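Local coordinates for putative uncharacterized protein (Leishmania major, PDB 3M3I) that is of unknown function but belongs to the cupin superfamily (DUF985 family) and forms a two-chain assembly, at residues Phe23-Leu28 / Gly36-Glu41; Asn55-Tyr60 / Tyr184-Ile189. All coordinates share one frame; numbering follows the deposited sequence.

Contact 1: residues Phe23-Leu28 / Gly36-Glu41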
ATOM      1  N   PHE A  23      -3.289 -13.589  16.603  1.00 71.14           N
ATOM      2  CA  PHE A  23      -4.012 -13.992  15.393  1.00 72.18           C
ATOM      3  C   PHE A  23      -3.264 -13.586  14.117  1.00 70.01           C
ATOM      4  O   PHE A  23      -3.041 -14.409  13.240  1.00 70.75           O
ATOM      5  CB  PHE A  23      -5.435 -13.389  15.416  1.00 73.80           C
ATOM      6  CG  PHE A  23      -6.216 -13.593  14.147  1.00 75.37           C
ATOM      7  CD1 PHE A  23      -6.083 -12.700  13.082  1.00 73.71           C
ATOM      8  CD2 PHE A  23      -7.095 -14.659  14.022  1.00 79.13           C
ATOM      9  CE1 PHE A  23      -6.804 -12.883  11.912  1.00 75.78           C
ATOM     10  CE2 PHE A  23      -7.829 -14.845  12.854  1.00 81.27           C
ATOM     11  CZ  PHE A  23      -7.683 -13.961  11.795  1.00 79.61           C
ATOM     12  N   TRP A  24      -2.874 -12.323  14.026  1.00 67.79           N
ATOM     13  CA  TRP A  24      -2.216 -11.804  12.820  1.00 66.33           C
ATOM     14  C   TRP A  24      -0.777 -12.286  12.661  1.00 65.43           C
ATOM     15  O   TRP A  24      -0.312 -12.461  11.539  1.00 65.41           O
ATOM     16  CB  TRP A  24      -2.232 -10.286  12.801  1.00 64.85           C
ATOM     17  CG  TRP A  24      -3.575  -9.732  12.651  1.00 66.02           C
ATOM     18  CD1 TRP A  24      -4.269  -9.017  13.571  1.00 66.24           C
ATOM     19  CD2 TRP A  24      -4.426  -9.871  11.513  1.00 67.76           C
ATOM     20  NE1 TRP A  24      -5.506  -8.688  13.072  1.00 68.01           N
ATOM     21  CE2 TRP A  24      -5.625  -9.197  11.807  1.00 69.07           C
ATOM     22  CE3 TRP A  24      -4.288 -10.499  10.274  1.00 68.79           C
ATOM     23  CZ2 TRP A  24      -6.679  -9.124  10.911  1.00 71.53           C
ATOM     24  CZ3 TRP A  24      -5.331 -10.430   9.382  1.00 71.21           C
ATOM     25  CH2 TRP A  24      -6.519  -9.745   9.706  1.00 72.65           C
ATOM     26  N   ILE A  25      -0.083 -12.508  13.780  1.00 65.20           N
ATOM     27  CA  ILE A  25       1.288 -13.032  13.727  1.00 65.04           C
ATOM     28  C   ILE A  25       1.243 -14.469  13.204  1.00 66.64           C
ATOM     29  O   ILE A  25       1.994 -14.839  12.298  1.00 66.71           O
ATOM     30  CB  ILE A  25       1.987 -12.994  15.113  1.00 65.27           C
ATOM     31  CG1 ILE A  25       2.358 -11.556  15.476  1.00 63.99           C
ATOM     32  CG2 ILE A  25       3.220 -13.872  15.107  1.00 66.16           C
ATOM     33  CD1 ILE A  25       3.166 -11.428  16.732  1.00 64.75           C
ATOM     34  N   LYS A  26       0.345 -15.266  13.768  1.00 68.36           N
ATOM     35  CA  LYS A  26       0.118 -16.616  13.275  1.00 70.45           C
ATOM     36  C   LYS A  26      -0.217 -16.610  11.789  1.00 70.63           C
ATOM     37  O   LYS A  26       0.536 -17.133  10.988  1.00 70.87           O
ATOM     38  CB  LYS A  26      -1.006 -17.297  14.053  1.00 72.93           C
ATOM     39  CG  LYS A  26      -1.255 -18.735  13.637  1.00 75.75           C
ATOM     40  CD  LYS A  26      -2.204 -19.427  14.608  1.00 78.89           C
ATOM     41  CE  LYS A  26      -2.724 -20.747  14.029  1.00 82.37           C
ATOM     42  NZ  LYS A  26      -3.709 -20.558  12.904  1.00 83.40           N
ATOM     43  N   ARG A  27      -1.330 -15.979  11.430  1.00 70.91           N
ATOM     44  CA  ARG A  27      -1.899 -16.151  10.094  1.00 72.32           C
ATOM     45  C   ARG A  27      -1.054 -15.553   8.977  1.00 71.00           C
ATOM     46  O   ARG A  27      -0.992 -16.112   7.884  1.00 72.51           O
ATOM     47  CB  ARG A  27      -3.348 -15.647  10.064  1.00 73.77           C
ATOM     48  CG  ARG A  27      -4.274 -16.685  10.677  1.00 76.89           C
ATOM     49  CD  ARG A  27      -5.694 -16.249  10.735  1.00 79.07           C
ATOM     50  NE  ARG A  27      -6.538 -17.309  11.284  1.00 82.87           N
ATOM     51  CZ  ARG A  27      -6.914 -18.408  10.624  1.00 86.28           C
ATOM     52  NH1 ARG A  27      -6.515 -18.626   9.367  1.00 86.29           N
ATOM     53  NH2 ARG A  27      -7.693 -19.306  11.233  1.00 90.22           N
ATOM     54  N   LEU A  28      -0.381 -14.446   9.269  1.00 68.68           N
ATOM     55  CA  LEU A  28       0.483 -13.787   8.285  1.00 67.93           C
ATOM     56  C   LEU A  28       1.948 -14.177   8.455  1.00 67.38           C
ATOM     57  O   LEU A  28       2.818 -13.631   7.787  1.00 67.14           O
ATOM     58  CB  LEU A  28       0.315 -12.264   8.356  1.00 66.54           C
ATOM     59  CG  LEU A  28      -1.106 -11.753   8.077  1.00 67.54           C
ATOM     60  CD1 LEU A  28      -1.198 -10.281   8.390  1.00 66.19           C
ATOM     61  CD2 LEU A  28      -1.516 -12.031   6.650  1.00 69.76           C
ATOM     62  N   GLY A  36      12.025  -3.434  15.478  1.00 68.87           N
ATOM     63  CA  GLY A  36      11.051  -3.781  16.498  1.00 67.17           C
ATOM     64  C   GLY A  36       9.824  -4.236  15.753  1.00 65.57           C
ATOM     65  O   GLY A  36       9.866  -4.330  14.529  1.00 65.56           O
ATOM     66  N   GLY A  37       8.738  -4.521  16.462  1.00 64.87           N
ATOM     67  CA  GLY A  37       7.521  -4.991  15.826  1.00 64.20           C
ATOM     68  C   GLY A  37       7.706  -6.255  15.014  1.00 64.60           C
ATOM     69  O   GLY A  37       8.740  -6.875  15.070  1.00 65.84           O
ATOM     70  N   TYR A  38       6.687  -6.618  14.240  1.00 64.11           N
ATOM     71  CA  TYR A  38       6.662  -7.898  13.533  1.00 64.72           C
ATOM     72  C   TYR A  38       6.485  -7.689  12.019  1.00 63.70           C
ATOM     73  O   TYR A  38       5.955  -6.671  11.590  1.00 63.01           O
ATOM     74  CB  TYR A  38       5.572  -8.789  14.139  1.00 66.17           C
ATOM     75  CG  TYR A  38       5.763  -8.978  15.641  1.00 68.02           C
ATOM     76  CD1 TYR A  38       5.338  -8.012  16.545  1.00 67.81           C
ATOM     77  CD2 TYR A  38       6.393 -10.108  16.152  1.00 70.66           C
ATOM     78  CE1 TYR A  38       5.525  -8.164  17.915  1.00 69.74           C
ATOM     79  CE2 TYR A  38       6.580 -10.272  17.521  1.00 73.07           C
ATOM     80  CZ  TYR A  38       6.147  -9.289  18.398  1.00 72.37           C
ATOM     81  OH  TYR A  38       6.327  -9.437  19.764  1.00 74.99           O
ATOM     82  N   TYR A  39       6.956  -8.633  11.203  1.00 64.26           N
ATOM     83  CA  TYR A  39       6.870  -8.463   9.760  1.00 63.67           C
ATOM     84  C   TYR A  39       7.004  -9.727   8.909  1.00 64.43           C
ATOM     85  O   TYR A  39       7.352 -10.779   9.393  1.00 65.96           O
ATOM     86  CB  TYR A  39       7.911  -7.440   9.307  1.00 64.16           C
ATOM     87  CG  TYR A  39       9.226  -8.031   8.888  1.00 66.10           C
ATOM     88  CD1 TYR A  39       9.716  -7.837   7.601  1.00 67.32           C
ATOM     89  CD2 TYR A  39       9.992  -8.770   9.770  1.00 67.70           C
ATOM     90  CE1 TYR A  39      10.920  -8.371   7.216  1.00 70.13           C
ATOM     91  CE2 TYR A  39      11.193  -9.310   9.389  1.00 70.63           C
ATOM     92  CZ  TYR A  39      11.650  -9.107   8.113  1.00 71.86           C
ATOM     93  OH  TYR A  39      12.861  -9.631   7.729  1.00 75.79           O
ATOM     94  N   SER A  40       6.695  -9.592   7.622  1.00 63.91           N
ATOM     95  CA  SER A  40       7.115 -10.575   6.631  1.00 64.86           C
ATOM     96  C   SER A  40       7.143  -9.959   5.239  1.00 64.73           C
ATOM     97  O   SER A  40       6.316  -9.136   4.913  1.00 63.91           O
ATOM     98  CB  SER A  40       6.205 -11.798   6.645  1.00 65.13           C
ATOM     99  OG  SER A  40       4.896 -11.429   6.284  1.00 64.01           O
ATOM    100  N   GLU A  41       8.104 -10.371   4.429  1.00 66.43           N
ATOM    101  CA  GLU A  41       8.150 -10.000   3.027  1.00 67.18           C
ATOM    102  C   GLU A  41       6.956 -10.620   2.287  1.00 65.84           C
ATOM    103  O   GLU A  41       6.494 -11.701   2.630  1.00 65.35           O
ATOM    104  CB  GLU A  41       9.489 -10.428   2.406  1.00 70.28           C
ATOM    105  CG  GLU A  41      10.695  -9.719   3.033  1.00 72.68           C
ATOM    106  CD  GLU A  41      12.040 -10.111   2.407  1.00 77.22           C
ATOM    107  OE1 GLU A  41      12.103 -10.306   1.170  1.00 78.79           O
ATOM    108  OE2 GLU A  41      13.052 -10.209   3.147  1.00 79.89           O
TER
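Ile25 and Tyr38 bring the two backbones nearest each other at one end of the contact, with their CA atoms 7.4 Å apart, and Leu28 and Ser40 do the same at the other. Residues 23-27 belong to a helix whose i to i+4 bonds run from Arg27 N to Phe23 O and from Leu28 N to Trp24 O; Leu28 is the first residue to leave helical angles. In the other segment, the strand begins at Tyr38.

The apolar half of the contact is a CH-pi interaction. Ile25 CD1 lies over one face of the Tyr38 ring, 3.6 Å from its centroid and only 15° off the ring normal, displaced slightly so that Tyr38 CD2 is its nearest atom. The extended outer part of Ile25, with chi2 at -174°, carries this methyl out to the ring. The polar half is slighter: Ser40 OG donates a weak hydrogen bond of 3.4 Å to Leu28 O, the carbonyl of the residue that follows Arg27. Tyr39, between the two touching strand residues, points its CB away from the helix, and its ring meets His33 edge-to-face.

Helix 21-27 meets strand 38-44 mainly through the Ile25 methyl on the Tyr38 ring, with the weak Ser40-Leu28 bond beside it. Strand 38-44 pairs on its two sides with strands 31-32 and 56-67, while Trp24 and Leu28 reach Leu173 of strand 172-179. Phe23 and Arg27 pack on Val140 of the second subunit.

Contact 2: residues Asn55-Tyr60 / Tyr184-Ile189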
ATOM      1  N   ASN A  55      22.256   3.196  -6.624  1.00 64.04           N
ATOM      2  CA  ASN A  55      22.316   1.745  -6.487  1.00 63.47           C
ATOM      3  C   ASN A  55      21.134   0.999  -7.109  1.00 62.65           C
ATOM      4  O   ASN A  55      20.006   1.482  -7.094  1.00 62.13           O
ATOM      5  CB  ASN A  55      22.392   1.391  -5.006  1.00 63.35           C
ATOM      6  CG  ASN A  55      23.563   2.061  -4.299  1.00 64.76           C
ATOM      7  OD1 ASN A  55      24.666   2.133  -4.836  1.00 65.78           O
ATOM      8  ND2 ASN A  55      23.328   2.530  -3.082  1.00 65.22           N
ATOM      9  N   ARG A  56      21.401  -0.195  -7.625  1.00 63.01           N
ATOM     10  CA  ARG A  56      20.355  -1.046  -8.194  1.00 62.79           C
ATOM     11  C   ARG A  56      19.500  -1.667  -7.105  1.00 61.69           C
ATOM     12  O   ARG A  56      20.007  -2.336  -6.191  1.00 61.77           O
ATOM     13  CB  ARG A  56      20.945  -2.155  -9.069  1.00 64.29           C
ATOM     14  CG  ARG A  56      21.786  -1.643 -10.227  1.00 65.75           C
ATOM     15  CD  ARG A  56      20.976  -0.855 -11.237  1.00 65.99           C
ATOM     16  NE  ARG A  56      20.151  -1.720 -12.073  1.00 67.06           N
ATOM     17  CZ  ARG A  56      19.330  -1.280 -13.019  1.00 67.96           C
ATOM     18  NH1 ARG A  56      19.213   0.012 -13.244  1.00 67.88           N
ATOM     19  NH2 ARG A  56      18.614  -2.136 -13.733  1.00 69.42           N
ATOM     20  N   ARG A  57      18.196  -1.424  -7.214  1.00 61.01           N
ATOM     21  CA  ARG A  57      17.205  -1.895  -6.257  1.00 60.04           C
ATOM     22  C   ARG A  57      15.989  -2.358  -7.033  1.00 60.18           C
ATOM     23  O   ARG A  57      15.823  -2.002  -8.203  1.00 61.11           O
ATOM     24  CB  ARG A  57      16.814  -0.767  -5.332  1.00 59.54           C
ATOM     25  CG  ARG A  57      17.951  -0.224  -4.482  1.00 59.93           C
ATOM     26  CD  ARG A  57      18.224  -1.088  -3.266  1.00 59.86           C
ATOM     27  NE  ARG A  57      19.359  -0.575  -2.497  1.00 60.86           N
ATOM     28  CZ  ARG A  57      20.637  -0.893  -2.725  1.00 61.81           C
ATOM     29  NH1 ARG A  57      20.965  -1.736  -3.698  1.00 61.99           N
ATOM     30  NH2 ARG A  57      21.596  -0.357  -1.970  1.00 63.07           N
ATOM     31  N   HIS A  58      15.160  -3.178  -6.409  1.00 59.64           N
ATOM     32  CA  HIS A  58      13.854  -3.504  -6.965  1.00 59.92           C
ATOM     33  C   HIS A  58      13.017  -2.220  -7.057  1.00 59.91           C
ATOM     34  O   HIS A  58      13.148  -1.341  -6.204  1.00 59.37           O
ATOM     35  CB  HIS A  58      13.130  -4.532  -6.075  1.00 59.33           C
ATOM     36  CG  HIS A  58      13.834  -5.853  -5.987  1.00 60.03           C
ATOM     37  ND1 HIS A  58      14.680  -6.182  -4.948  1.00 59.78           N
ATOM     38  CD2 HIS A  58      13.838  -6.914  -6.826  1.00 61.61           C
ATOM     39  CE1 HIS A  58      15.161  -7.397  -5.153  1.00 61.17           C
ATOM     40  NE2 HIS A  58      14.665  -7.863  -6.287  1.00 62.33           N
ATOM     41  N   ALA A  59      12.182  -2.106  -8.090  1.00 61.09           N
ATOM     42  CA  ALA A  59      11.279  -0.965  -8.210  1.00 61.78           C
ATOM     43  C   ALA A  59      10.605  -0.696  -6.873  1.00 60.83           C
ATOM     44  O   ALA A  59      10.640   0.418  -6.367  1.00 61.12           O
ATOM     45  CB  ALA A  59      10.226  -1.196  -9.289  1.00 63.55           C
ATOM     46  N   TYR A  60       9.989  -1.739  -6.322  1.00 60.11           N
ATOM     47  CA  TYR A  60       9.367  -1.691  -5.008  1.00 59.36           C
ATOM     48  C   TYR A  60       9.556  -3.022  -4.294  1.00 58.30           C
ATOM     49  O   TYR A  60       9.845  -4.038  -4.914  1.00 58.49           O
ATOM     50  CB  TYR A  60       7.877  -1.393  -5.126  1.00 60.41           C
ATOM     51  CG  TYR A  60       7.095  -2.521  -5.756  1.00 60.82           C
ATOM     52  CD1 TYR A  60       6.472  -3.480  -4.983  1.00 60.12           C
ATOM     53  CD2 TYR A  60       6.996  -2.637  -7.129  1.00 62.34           C
ATOM     54  CE1 TYR A  60       5.779  -4.517  -5.562  1.00 60.88           C
ATOM     55  CE2 TYR A  60       6.295  -3.683  -7.716  1.00 63.33           C
ATOM     56  CZ  TYR A  60       5.692  -4.620  -6.923  1.00 62.57           C
ATOM     57  OH  TYR A  60       4.996  -5.655  -7.499  1.00 63.93           O
ATOM     58  N   TYR A 184      18.715  -3.977   3.097  1.00 61.43           N
ATOM     59  CA  TYR A 184      19.328  -3.723   4.407  1.00 61.48           C
ATOM     60  C   TYR A 184      20.621  -2.906   4.292  1.00 61.39           C
ATOM     61  O   TYR A 184      21.058  -2.306   5.272  1.00 61.32           O
ATOM     62  CB  TYR A 184      19.563  -5.024   5.179  1.00 62.59           C
ATOM     63  CG  TYR A 184      18.341  -5.533   5.918  1.00 62.80           C
ATOM     64  CD1 TYR A 184      17.898  -4.918   7.073  1.00 62.39           C
ATOM     65  CD2 TYR A 184      17.628  -6.640   5.455  1.00 63.61           C
ATOM     66  CE1 TYR A 184      16.771  -5.395   7.760  1.00 62.76           C
ATOM     67  CE2 TYR A 184      16.493  -7.120   6.125  1.00 64.04           C
ATOM     68  CZ  TYR A 184      16.079  -6.497   7.271  1.00 63.61           C
ATOM     69  OH  TYR A 184      14.964  -6.967   7.935  1.00 64.20           O
ATOM     70  N   ARG A 185      21.212  -2.828   3.094  1.00 61.54           N
ATOM     71  CA  ARG A 185      22.352  -1.950   2.915  1.00 61.60           C
ATOM     72  C   ARG A 185      21.958  -0.491   3.139  1.00 60.81           C
ATOM     73  O   ARG A 185      22.812   0.307   3.508  1.00 61.01           O
ATOM     74  CB  ARG A 185      23.027  -2.166   1.569  1.00 62.10           C
ATOM     75  CG  ARG A 185      23.863  -3.443   1.509  1.00 63.26           C
ATOM     76  CD  ARG A 185      24.411  -3.739   0.135  1.00 63.88           C
ATOM     77  NE  ARG A 185      23.356  -3.992  -0.840  1.00 63.56           N
ATOM     78  CZ  ARG A 185      23.544  -4.403  -2.100  1.00 64.16           C
ATOM     79  NH1 ARG A 185      24.760  -4.660  -2.572  1.00 65.15           N
ATOM     80  NH2 ARG A 185      22.490  -4.588  -2.891  1.00 63.93           N
ATOM     81  N   ASP A 186      20.670  -0.165   2.951  1.00 60.14           N
ATOM     82  CA  ASP A 186      20.114   1.174   3.190  1.00 59.59           C
ATOM     83  C   ASP A 186      19.365   1.316   4.531  1.00 59.31           C
ATOM     84  O   ASP A 186      18.591   2.267   4.728  1.00 58.94           O
ATOM     85  CB  ASP A 186      19.118   1.509   2.077  1.00 59.25           C
ATOM     86  CG  ASP A 186      19.659   1.225   0.706  1.00 59.62           C
ATOM     87  OD1 ASP A 186      20.813   1.568   0.467  1.00 60.03           O
ATOM     88  OD2 ASP A 186      18.931   0.676  -0.146  1.00 59.63           O
ATOM     89  N   PHE A 187      19.567   0.372   5.445  1.00 59.66           N
ATOM     90  CA  PHE A 187      18.852   0.350   6.715  1.00 59.59           C
ATOM     91  C   PHE A 187      19.817   0.776   7.782  1.00 59.97           C
ATOM     92  O   PHE A 187      20.842   0.097   8.025  1.00 60.62           O
ATOM     93  CB  PHE A 187      18.332  -1.051   6.954  1.00 60.02           C
ATOM     94  CG  PHE A 187      17.596  -1.232   8.250  1.00 60.19           C
ATOM     95  CD1 PHE A 187      16.306  -0.734   8.410  1.00 59.78           C
ATOM     96  CD2 PHE A 187      18.169  -1.957   9.297  1.00 60.96           C
ATOM     97  CE1 PHE A 187      15.623  -0.928   9.587  1.00 60.10           C
ATOM     98  CE2 PHE A 187      17.487  -2.149  10.476  1.00 61.28           C
ATOM     99  CZ  PHE A 187      16.210  -1.640  10.626  1.00 60.84           C
ATOM    100  N   GLU A 188      19.533   1.930   8.376  1.00 59.74           N
ATOM    101  CA  GLU A 188      20.346   2.484   9.449  1.00 60.22           C
ATOM    102  C   GLU A 188      19.506   2.527  10.712  1.00 60.26           C
ATOM    103  O   GLU A 188      18.409   3.039  10.691  1.00 59.85           O
ATOM    104  CB  GLU A 188      20.868   3.887   9.095  1.00 60.30           C
ATOM    105  CG  GLU A 188      21.657   4.569  10.229  1.00 61.00           C
ATOM    106  CD  GLU A 188      22.636   5.636   9.750  1.00 61.56           C
ATOM    107  OE1 GLU A 188      22.502   6.108   8.597  1.00 61.33           O
ATOM    108  OE2 GLU A 188      23.546   6.019  10.539  1.00 62.40           O
ATOM    109  N   ILE A 189      20.018   1.967  11.801  1.00 60.91           N
ATOM    110  CA  ILE A 189      19.304   1.980  13.076  1.00 61.16           C
ATOM    111  C   ILE A 189      20.085   2.891  14.017  1.00 61.73           C
ATOM    112  O   ILE A 189      21.296   3.005  13.910  1.00 62.20           O
ATOM    113  CB  ILE A 189      19.120   0.553  13.643  1.00 61.74           C
ATOM    114  CG1 ILE A 189      18.136   0.536  14.808  1.00 62.03           C
ATOM    115  CG2 ILE A 189      20.456  -0.036  14.123  1.00 62.68           C
ATOM    116  CD1 ILE A 189      16.697   0.787  14.398  1.00 61.41           C
TER
HETATM  117  O   HOH W   1      21.285   3.070  -1.589  1.00 37.88           O
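Asp186 OD2 takes the shortest direct bond between the segments, 2.7 Å from Arg57 NE with an N-H...O angle of 161°. It offers its syn lone pair, and it lies close to the guanidinium plane. Arg57 NH2 reaches the other oxygen, Asp186 OD1, at 3.2 Å and almost straight (176°), completing a side-on, two-nitrogen salt bridge. The fit is not flat, since carboxylate and guanidinium planes are 31° apart.

A bend at chi2 folds the Arg57 chain and lets its third nitrogen, NH1, bond to Arg56 O at 2.7 Å; NH1 sits above the Arg56 carbonyl plane and the short bond is bent, a partial restraint. Asn55 CB lies over one guanidinium face. A water also bridges the segments, accepting from Asn55 ND2 and donating to Asp186 OD1, each at 2.6 Å.

Arg185 NH2 comes within 3.3 Å of Arg57 NH1, two donors without a bond; Asp183 forms a salt bridge with Arg185 NH2 and a long, weak ion pair with Arg57 NH1, so the acids probably offset the crowded positive charge. The arrangement is a bidentate Arg-Asp salt bridge that ties the start of strand 56-67 to the turn leading into strand 188-189 in this cupin-family chain.

Contacts 1 and 2 have centres 21 Å apart and meet at one point: Tyr39 OH and Tyr184 OH are 3.4 Å apart, a weak hydrogen bond between side chains that take no part in either cross-segment interaction. The beta-sheet provides a second connection, because strand 38-44 of contact 1 pairs antiparallel with strand 56-67, where contact 2 begins. They differ in chain separation: 7 residues lie between the segments of contact 1, against 123 for contact 2. Each centre is about 15 Å from the centre of the chain, and both contacts have residues that touch the second subunit. No metal or ligand is part of either contact, and nothing in their geometry assigns them to a site.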